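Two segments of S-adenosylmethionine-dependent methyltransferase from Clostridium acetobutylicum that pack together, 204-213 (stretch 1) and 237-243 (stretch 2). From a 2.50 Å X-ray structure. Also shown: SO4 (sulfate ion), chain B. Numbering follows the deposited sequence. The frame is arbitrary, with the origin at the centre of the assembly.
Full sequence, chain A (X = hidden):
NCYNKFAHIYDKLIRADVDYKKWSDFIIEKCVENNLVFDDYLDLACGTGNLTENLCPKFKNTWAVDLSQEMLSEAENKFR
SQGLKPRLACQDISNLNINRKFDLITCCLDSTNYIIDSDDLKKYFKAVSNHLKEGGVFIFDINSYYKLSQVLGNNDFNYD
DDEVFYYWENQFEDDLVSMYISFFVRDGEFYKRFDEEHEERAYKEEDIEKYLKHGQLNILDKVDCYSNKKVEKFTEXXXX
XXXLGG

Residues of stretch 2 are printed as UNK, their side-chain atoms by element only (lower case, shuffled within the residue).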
# COMPACT_ATOMS: atom_id res chain seq x y z
N LYS A 204 10.16 -11.85 5.96
CA LYS A 204 10.37 -11.85 7.41
C LYS A 204 10.93 -10.50 7.81
O LYS A 204 11.73 -9.92 7.08
CB LYS A 204 11.32 -12.97 7.81
CG LYS A 204 10.76 -14.36 7.57
CD LYS A 204 11.64 -15.43 8.17
CE LYS A 204 10.98 -16.80 8.10
NZ LYS A 204 11.84 -17.84 8.73
N GLU A 205 10.53 -10.00 8.98
CA GLU A 205 11.00 -8.71 9.46
C GLU A 205 12.52 -8.62 9.42
O GLU A 205 13.09 -7.55 9.20
CB GLU A 205 10.52 -8.49 10.88
CG GLU A 205 9.03 -8.48 10.97
CD GLU A 205 8.55 -8.48 12.39
OE1 GLU A 205 8.69 -7.43 13.07
OE2 GLU A 205 8.03 -9.53 12.83
N GLU A 206 13.17 -9.75 9.64
CA GLU A 206 14.62 -9.83 9.62
C GLU A 206 15.11 -9.50 8.21
O GLU A 206 16.08 -8.77 8.04
CB GLU A 206 15.05 -11.23 10.03
CG GLU A 206 16.53 -11.40 10.26
CD GLU A 206 16.91 -12.86 10.49
OE1 GLU A 206 18.10 -13.11 10.79
OE2 GLU A 206 16.02 -13.74 10.36
N ASP A 207 14.43 -10.05 7.21
CA ASP A 207 14.78 -9.82 5.81
C ASP A 207 14.50 -8.39 5.39
O ASP A 207 15.27 -7.79 4.63
CB ASP A 207 13.98 -10.75 4.90
CG ASP A 207 14.31 -12.21 5.13
OD1 ASP A 207 13.44 -13.05 4.80
OD2 ASP A 207 15.42 -12.50 5.63
N ILE A 208 13.39 -7.84 5.86
CA ILE A 208 13.03 -6.49 5.51
C ILE A 208 14.05 -5.53 6.11
O ILE A 208 14.55 -4.63 5.43
CB ILE A 208 11.64 -6.12 6.04
CG1 ILE A 208 10.57 -6.91 5.28
CG2 ILE A 208 11.41 -4.62 5.92
CD1 ILE A 208 10.43 -6.53 3.82
N GLU A 209 14.36 -5.73 7.38
CA GLU A 209 15.32 -4.89 8.07
C GLU A 209 16.65 -4.89 7.34
O GLU A 209 17.27 -3.84 7.17
CB GLU A 209 15.48 -5.38 9.52
CG GLU A 209 14.62 -4.59 10.51
CD GLU A 209 13.56 -5.41 11.25
OE1 GLU A 209 13.93 -6.27 12.08
OE2 GLU A 209 12.35 -5.19 10.99
N LYS A 210 17.08 -6.07 6.87
CA LYS A 210 18.34 -6.17 6.14
C LYS A 210 18.25 -5.41 4.81
O LYS A 210 19.10 -4.57 4.51
CB LYS A 210 18.69 -7.65 5.89
CG LYS A 210 20.11 -7.86 5.37
CD LYS A 210 20.49 -9.34 5.22
CE LYS A 210 19.88 -9.99 3.98
NZ LYS A 210 20.43 -9.45 2.69
N TYR A 211 17.20 -5.68 4.03
CA TYR A 211 17.00 -5.02 2.75
C TYR A 211 16.87 -3.51 2.91
O TYR A 211 17.24 -2.75 2.01
CB TYR A 211 15.76 -5.58 2.06
CG TYR A 211 15.84 -7.06 1.75
CD1 TYR A 211 14.69 -7.80 1.46
CD2 TYR A 211 17.07 -7.72 1.72
CE1 TYR A 211 14.77 -9.16 1.16
CE2 TYR A 211 17.16 -9.07 1.41
CZ TYR A 211 16.00 -9.79 1.13
OH TYR A 211 16.10 -11.13 0.80
N LEU A 212 16.33 -3.06 4.04
CA LEU A 212 16.19 -1.64 4.27
C LEU A 212 17.57 -1.02 4.39
O LEU A 212 17.89 -0.06 3.69
CB LEU A 212 15.41 -1.37 5.56
CG LEU A 212 13.89 -1.32 5.45
CD1 LEU A 212 13.32 -1.06 6.83
CD2 LEU A 212 13.47 -0.24 4.48
N LYS A 213 18.39 -1.58 5.28
CA LYS A 213 19.75 -1.10 5.50
C LYS A 213 20.50 -1.03 4.17
O LYS A 213 21.28 -0.11 3.93
CB LYS A 213 20.49 -2.02 6.46
CG LYS A 213 20.10 -1.86 7.93
CD LYS A 213 20.69 -0.58 8.52
CE LYS A 213 20.60 -0.56 10.04
NZ LYS A 213 21.43 0.55 10.61
N UNK A 237 -0.34 -6.99 10.15
CA UNK A 237 0.10 -5.91 9.27
C UNK A 237 1.12 -5.03 9.98
O UNK A 237 0.81 -4.38 10.97
n UNK A 237 -1.78 -3.97 4.59
c UNK A 237 -1.93 -3.18 7.32
c UNK A 237 -0.73 -4.00 7.80
n UNK A 237 -2.92 -3.97 6.60
c UNK A 237 -2.83 -4.33 5.32
c UNK A 237 -1.11 -5.06 8.82
n UNK A 237 -3.79 -5.06 4.76
N UNK A 238 2.33 -5.01 9.45
CA UNK A 238 3.39 -4.22 10.05
C UNK A 238 3.62 -2.89 9.35
O UNK A 238 3.80 -2.84 8.13
c UNK A 238 4.50 -6.29 10.93
c UNK A 238 5.64 -7.30 10.91
c UNK A 238 5.84 -4.16 10.56
c UNK A 238 4.70 -5.04 10.07
N UNK A 239 3.61 -1.81 10.12
CA UNK A 239 3.86 -0.50 9.53
C UNK A 239 5.25 -0.00 9.89
O UNK A 239 5.55 0.21 11.05
o UNK A 239 1.53 0.18 9.48
c UNK A 239 2.83 0.53 9.98
c UNK A 239 3.22 1.91 9.44
N UNK A 240 6.09 0.16 8.87
CA UNK A 240 7.44 0.66 9.07
C UNK A 240 7.51 2.16 8.83
O UNK A 240 6.81 2.72 7.97
c UNK A 240 10.47 -2.87 9.55
c UNK A 240 9.75 -3.98 9.10
c UNK A 240 8.87 -1.40 8.48
o UNK A 240 10.21 -5.24 9.39
c UNK A 240 8.16 -2.52 8.05
c UNK A 240 8.42 -0.00 8.11
c UNK A 240 10.02 -1.59 9.24
c UNK A 240 8.60 -3.81 8.35
N UNK A 241 8.38 2.81 9.59
CA UNK A 241 8.61 4.23 9.47
C UNK A 241 10.12 4.42 9.39
O UNK A 241 10.84 4.16 10.36
c UNK A 241 6.14 6.48 10.92
c UNK A 241 8.50 7.40 10.81
c UNK A 241 8.06 4.94 10.69
c UNK A 241 7.54 6.32 10.33
N UNK A 242 10.61 4.86 8.23
CA UNK A 242 12.04 5.03 8.04
C UNK A 242 12.43 6.40 7.48
O UNK A 242 11.57 7.18 7.05
c UNK A 242 11.98 2.59 7.46
c UNK A 242 12.32 4.29 5.65
c UNK A 242 12.60 3.94 7.10
N UNK A 243 13.73 6.67 7.49
CA UNK A 243 14.28 7.92 6.98
C UNK A 243 15.67 7.68 6.40
O UNK A 243 16.24 6.59 6.56
c UNK A 243 14.73 10.82 10.40
c UNK A 243 14.38 8.98 8.08
c UNK A 243 15.28 8.61 9.24
c UNK A 243 15.83 9.85 9.94
n UNK A 243 14.34 11.85 9.38
S SO4 B . 11.08 -12.85 11.88
O1 SO4 B . 10.35 -12.07 12.90
O2 SO4 B . 12.21 -12.06 11.37
O3 SO4 B . 11.58 -14.11 12.49
O4 SO4 B . 10.16 -13.18 10.77

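Position 237 opens the strand. Its side chain has seven atoms: three carbons in a row, a nitrogen, then a carbon carrying two more nitrogens. That is a guanidinium group on a three-carbon arm. It does not come within reach of stretch 1 and touches nothing there. The residue is Arg 237. Its guanidinium nitrogens are hydrogen-bonded elsewhere in the structure.

Position 238 has four side-chain carbons and no heteroatom. The chain forks at CB, and one arm is two carbons long. CA-to-CB points toward the helix, and the side chain meets Glu 205. A fork at CB with unequal arms identifies Ile 238. The end of the longer arm, Ile 238 CD1, lies 3.5 Å from Glu 205 CD. The chi angles are m and t, so the long arm is extended at chi2.

Position 239 has three side-chain atoms: one carbon carrying an oxygen and a second carbon. It makes no contact with stretch 1, as expected for alternate residues of a strand. The residue is Thr 239. Its OG1 is hydrogen-bonded elsewhere in the structure.

Position 240 has eight side-chain atoms: one carbon, then a six-carbon ring bearing one oxygen. The oxygen sits on the ring carbon farthest from CB. CA-to-CB points toward the helix, and the side chain meets Glu 205, Ile 208, Glu 209 and Leu 212. A phenol ring on a single carbon is Tyr 240. Its OH donates a hydrogen bond to Glu 209 OE2, 2.7 Å away and near the ring plane. Ile 208 CG2 lies over one face, 3.6 Å from Tyr 240 CZ, in a CH-pi contact. Glu 205 CA is 3.6 Å from Tyr 240 OH.

Position 241 has four side-chain carbons, forked at the second. None comes within contact distance of stretch 1. The residue is Leu 241. Both chi angles lie between the usual wells.

Position 242 has three side-chain carbons: one carrying two others. CA-to-CB again points toward the helix, and the side chain meets Leu 212. The short fork identifies Val 242. Its CG1 is 3.9 Å from Leu 212 CD1, an apolar contact.

Position 243 has four carbons in a row ending in a nitrogen. It makes no contact with stretch 1 and is partly exposed. The residue is Lys 243.

The contact works by alternation. Positions 238, 240 and 242 face the helix, while the residues between them do not reach it. Helix and strand run nearly parallel, 17° apart, so the register advances along both: Glu 205 with Ile 238, Glu 209 with Tyr 240, Leu 212 with Val 242. Tyr 240 is the centre, with the largest covered area of any residue here. Its ring packs against Ile 208 and Leu 212, while its hydroxyl reaches the carboxylate of Glu 209. That carboxylate accepts the hydrogen bond from Tyr 240 OH, so the polar tip of a buried ring is satisfied. The sulfate takes no part in this packing; its O2 accepts a hydrogen bond from Glu 206 N at 3.0 Å.

Stretch 2 (237-243) RITYLVK
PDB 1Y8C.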